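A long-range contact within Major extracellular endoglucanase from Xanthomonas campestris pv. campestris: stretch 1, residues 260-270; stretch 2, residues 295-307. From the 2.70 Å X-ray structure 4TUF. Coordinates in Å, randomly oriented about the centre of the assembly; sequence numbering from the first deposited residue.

Stretch 1 (260-270) IWERHFGQFAG
Stretch 2, residues 295-307: DALVKYLRSKGIN

Glu262 uses both carboxylate oxygens: Tyr300 OH donates a very short hydrogen bond to Glu262 OE1 (2.5 Å), and Glu262 OE2 forms a salt bridge with Lys304 NZ at 3.5 Å, a weak hydrogen bond. Glu262 (chi1 t, chi2 p, chi3 -1°) starts sideways but its end comes nearer; Lys304 (m, m, m, t) points toward stretch 1 from the first non-helical position after helix 295-303, and Lys304 CE lies 3.4 Å from Gly266 O. Helices 260-266 and 295-303 cross at -60°, their N-to-C directions 60° apart, axes 11.6 Å apart at closest approach, with Trp261 CA-Leu297 CA at 8.4 Å and Ala269 CA-Lys304 CA at 6.8 Å. Tyr300 (chi1 170°, chi2 80°) is a knob among Trp261, Glu262, Phe265 and Gly266. The bare Gly266 CA leaves room for Tyr300 OH, 3.3 Å away; an ideal CB would clash at 1.8 Å. The pi-type turn at 262-266 runs into a type I turn from Gly266 to Ala269. Trp261 (chi1 m, chi2 -34°) packs CB 3.6 Å from Tyr300 CE2; its six-membered ring lies oblique to the Tyr300 ring, centroids 5.5 Å apart, planes at 47°. Leu297 (t, p) places CD1 4.0 Å from that Trp261 ring centroid, over one face, while Trp261 CH2 is 3.9 Å from Ala296 CB. At the turn's end, Ala269 CB meets CD1 of Ile306 (m, t) at 4.3 Å.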

# COMPACT_ATOMS: atom_id res chain seq x y z
N ILE A 260 1.15 -18.58 -10.75
CA ILE A 260 2.19 -17.93 -9.98
C ILE A 260 1.59 -16.94 -8.98
O ILE A 260 2.00 -16.88 -7.82
CB ILE A 260 3.18 -17.21 -10.91
CG1 ILE A 260 4.02 -18.26 -11.66
CG2 ILE A 260 4.07 -16.26 -10.14
CD1 ILE A 260 4.78 -17.70 -12.82
N TRP A 261 0.59 -16.18 -9.43
CA TRP A 261 -0.15 -15.29 -8.54
C TRP A 261 -0.90 -16.10 -7.50
O TRP A 261 -0.97 -15.71 -6.33
CB TRP A 261 -1.12 -14.42 -9.34
CG TRP A 261 -0.44 -13.48 -10.28
CD1 TRP A 261 0.76 -12.86 -10.10
CD2 TRP A 261 -0.92 -13.06 -11.57
NE1 TRP A 261 1.05 -12.07 -11.19
CE2 TRP A 261 0.04 -12.18 -12.11
CE3 TRP A 261 -2.07 -13.35 -12.31
CZ2 TRP A 261 -0.12 -11.59 -13.35
CZ3 TRP A 261 -2.22 -12.76 -13.55
CH2 TRP A 261 -1.25 -11.89 -14.06
N GLU A 262 -1.47 -17.22 -7.92
CA GLU A 262 -2.18 -18.11 -7.00
C GLU A 262 -1.25 -18.58 -5.89
O GLU A 262 -1.58 -18.48 -4.71
CB GLU A 262 -2.77 -19.30 -7.75
CG GLU A 262 -3.56 -20.26 -6.88
CD GLU A 262 -4.95 -19.74 -6.54
OE1 GLU A 262 -5.30 -18.62 -6.96
OE2 GLU A 262 -5.70 -20.47 -5.85
N ARG A 263 -0.07 -19.06 -6.28
CA ARG A 263 0.93 -19.53 -5.32
C ARG A 263 1.35 -18.47 -4.31
O ARG A 263 1.39 -18.73 -3.11
CB ARG A 263 2.17 -20.02 -6.06
CG ARG A 263 3.27 -20.48 -5.13
CD ARG A 263 4.15 -21.52 -5.79
NE ARG A 263 5.00 -20.95 -6.83
CZ ARG A 263 5.22 -21.53 -8.00
NH1 ARG A 263 4.65 -22.68 -8.29
NH2 ARG A 263 6.02 -20.94 -8.89
N HIS A 264 1.77 -17.31 -4.81
CA HIS A 264 2.24 -16.20 -3.97
C HIS A 264 1.21 -15.52 -3.07
O HIS A 264 1.49 -15.26 -1.91
CB HIS A 264 2.94 -15.15 -4.83
CG HIS A 264 4.22 -15.63 -5.44
ND1 HIS A 264 4.82 -14.99 -6.50
CD2 HIS A 264 5.01 -16.69 -5.14
CE1 HIS A 264 5.92 -15.63 -6.82
NE2 HIS A 264 6.06 -16.66 -6.01
N PHE A 265 0.01 -15.24 -3.58
CA PHE A 265 -1.02 -14.66 -2.73
C PHE A 265 -2.42 -15.19 -2.90
O PHE A 265 -3.21 -15.15 -2.01
CB PHE A 265 -1.03 -13.13 -2.84
CG PHE A 265 -1.23 -12.62 -4.22
CD1 PHE A 265 -0.17 -12.44 -5.03
CD2 PHE A 265 -2.47 -12.34 -4.68
CE1 PHE A 265 -0.35 -11.98 -6.29
CE2 PHE A 265 -2.66 -11.88 -5.94
CZ PHE A 265 -1.59 -11.71 -6.75
N GLY A 266 -2.73 -15.62 -4.10
CA GLY A 266 -4.09 -15.86 -4.54
C GLY A 266 -4.82 -16.94 -3.81
O GLY A 266 -5.98 -16.87 -3.56
N GLN A 267 -4.08 -17.97 -3.50
CA GLN A 267 -4.64 -19.13 -2.81
C GLN A 267 -5.24 -18.80 -1.45
O GLN A 267 -5.97 -19.60 -0.87
CB GLN A 267 -3.57 -20.21 -2.65
CG GLN A 267 -2.33 -19.70 -1.93
CD GLN A 267 -1.40 -20.82 -1.50
OE1 GLN A 267 -1.83 -21.80 -0.90
NE2 GLN A 267 -0.12 -20.67 -1.82
N PHE A 268 -4.93 -17.61 -0.93
CA PHE A 268 -5.42 -17.20 0.38
C PHE A 268 -6.69 -16.37 0.28
O PHE A 268 -7.31 -16.05 1.29
CB PHE A 268 -4.35 -16.41 1.13
CG PHE A 268 -3.13 -17.23 1.45
CD1 PHE A 268 -3.12 -18.07 2.55
CD2 PHE A 268 -2.01 -17.18 0.65
CE1 PHE A 268 -2.02 -18.83 2.84
CE2 PHE A 268 -0.90 -17.94 0.94
CZ PHE A 268 -0.90 -18.77 2.04
N ALA A 269 -7.09 -16.04 -0.95
CA ALA A 269 -8.23 -15.15 -1.16
C ALA A 269 -9.53 -15.73 -0.65
O ALA A 269 -10.42 -14.99 -0.22
CB ALA A 269 -8.37 -14.82 -2.64
N GLY A 270 -9.65 -17.06 -0.69
CA GLY A 270 -10.88 -17.73 -0.32
C GLY A 270 -11.13 -17.82 1.17
O GLY A 270 -12.26 -18.08 1.59
N ASP A 295 -3.34 -6.34 -17.82
CA ASP A 295 -4.63 -6.86 -18.26
C ASP A 295 -4.91 -8.22 -17.64
O ASP A 295 -6.00 -8.45 -17.12
CB ASP A 295 -4.66 -6.96 -19.79
CG ASP A 295 -4.83 -5.62 -20.47
OD1 ASP A 295 -5.37 -4.69 -19.84
OD2 ASP A 295 -4.43 -5.50 -21.64
N ALA A 296 -3.92 -9.11 -17.68
CA ALA A 296 -4.07 -10.46 -17.15
C ALA A 296 -4.27 -10.48 -15.64
O ALA A 296 -5.04 -11.30 -15.12
CB ALA A 296 -2.86 -11.31 -17.53
N LEU A 297 -3.57 -9.60 -14.93
CA LEU A 297 -3.70 -9.50 -13.48
C LEU A 297 -5.12 -9.12 -13.09
O LEU A 297 -5.70 -9.70 -12.17
CB LEU A 297 -2.70 -8.50 -12.90
CG LEU A 297 -2.83 -8.26 -11.39
CD1 LEU A 297 -2.60 -9.55 -10.62
CD2 LEU A 297 -1.86 -7.18 -10.91
N VAL A 298 -5.68 -8.14 -13.80
CA VAL A 298 -7.04 -7.70 -13.55
C VAL A 298 -8.03 -8.84 -13.81
O VAL A 298 -8.91 -9.10 -13.00
CB VAL A 298 -7.41 -6.48 -14.41
CG1 VAL A 298 -8.90 -6.21 -14.36
CG2 VAL A 298 -6.62 -5.26 -13.94
N LYS A 299 -7.85 -9.53 -14.93
CA LYS A 299 -8.67 -10.69 -15.27
C LYS A 299 -8.61 -11.74 -14.16
O LYS A 299 -9.63 -12.33 -13.79
CB LYS A 299 -8.22 -11.29 -16.61
CG LYS A 299 -9.07 -12.45 -17.11
CD LYS A 299 -8.38 -13.17 -18.26
CE LYS A 299 -9.18 -14.36 -18.75
NZ LYS A 299 -10.43 -13.95 -19.46
N TYR A 300 -7.41 -11.98 -13.62
CA TYR A 300 -7.23 -12.96 -12.56
C TYR A 300 -7.83 -12.50 -11.24
O TYR A 300 -8.46 -13.28 -10.53
CB TYR A 300 -5.75 -13.28 -12.38
CG TYR A 300 -5.45 -14.10 -11.14
CD1 TYR A 300 -5.66 -15.48 -11.14
CD2 TYR A 300 -4.97 -13.51 -9.98
CE1 TYR A 300 -5.39 -16.23 -10.01
CE2 TYR A 300 -4.71 -14.25 -8.85
CZ TYR A 300 -4.92 -15.62 -8.87
OH TYR A 300 -4.66 -16.37 -7.75
N LEU A 301 -7.64 -11.22 -10.91
CA LEU A 301 -8.21 -10.65 -9.70
C LEU A 301 -9.74 -10.76 -9.70
O LEU A 301 -10.33 -11.19 -8.71
CB LEU A 301 -7.79 -9.18 -9.55
CG LEU A 301 -6.34 -8.91 -9.14
CD1 LEU A 301 -6.05 -7.41 -9.15
CD2 LEU A 301 -6.05 -9.51 -7.78
N ARG A 302 -10.36 -10.37 -10.81
CA ARG A 302 -11.81 -10.47 -10.96
C ARG A 302 -12.30 -11.90 -10.71
O ARG A 302 -13.35 -12.11 -10.10
CB ARG A 302 -12.25 -10.01 -12.36
CG ARG A 302 -11.98 -8.55 -12.68
CD ARG A 302 -13.09 -7.64 -12.19
NE ARG A 302 -14.38 -8.01 -12.75
CZ ARG A 302 -15.54 -7.49 -12.36
NH1 ARG A 302 -15.58 -6.57 -11.41
NH2 ARG A 302 -16.67 -7.90 -12.93
N SER A 303 -11.52 -12.87 -11.17
CA SER A 303 -11.90 -14.28 -11.06
C SER A 303 -11.77 -14.80 -9.63
O SER A 303 -12.44 -15.76 -9.24
CB SER A 303 -11.06 -15.13 -12.01
OG SER A 303 -9.73 -15.28 -11.52
N LYS A 304 -10.90 -14.17 -8.85
CA LYS A 304 -10.72 -14.56 -7.45
C LYS A 304 -11.69 -13.80 -6.55
O LYS A 304 -11.59 -13.87 -5.32
CB LYS A 304 -9.28 -14.32 -7.00
CG LYS A 304 -8.25 -15.21 -7.69
CD LYS A 304 -8.54 -16.69 -7.46
CE LYS A 304 -8.33 -17.09 -6.00
NZ LYS A 304 -8.62 -18.54 -5.77
N GLY A 305 -12.63 -13.07 -7.15
CA GLY A 305 -13.62 -12.33 -6.41
C GLY A 305 -13.08 -11.03 -5.84
O GLY A 305 -13.68 -10.44 -4.94
N ILE A 306 -11.94 -10.59 -6.37
CA ILE A 306 -11.29 -9.38 -5.90
C ILE A 306 -11.51 -8.21 -6.86
O ILE A 306 -11.11 -8.28 -8.02
CB ILE A 306 -9.77 -9.59 -5.75
CG1 ILE A 306 -9.49 -10.80 -4.85
CG2 ILE A 306 -9.12 -8.32 -5.22
CD1 ILE A 306 -8.02 -11.17 -4.79
N ASN A 307 -12.13 -7.15 -6.38
CA ASN A 307 -12.34 -5.96 -7.21
C ASN A 307 -11.91 -4.68 -6.50
O ASN A 307 -12.55 -3.63 -6.64
CB ASN A 307 -13.81 -5.86 -7.65
CG ASN A 307 -14.79 -5.81 -6.48
OD1 ASN A 307 -14.40 -5.58 -5.33
ND2 ASN A 307 -16.06 -6.02 -6.78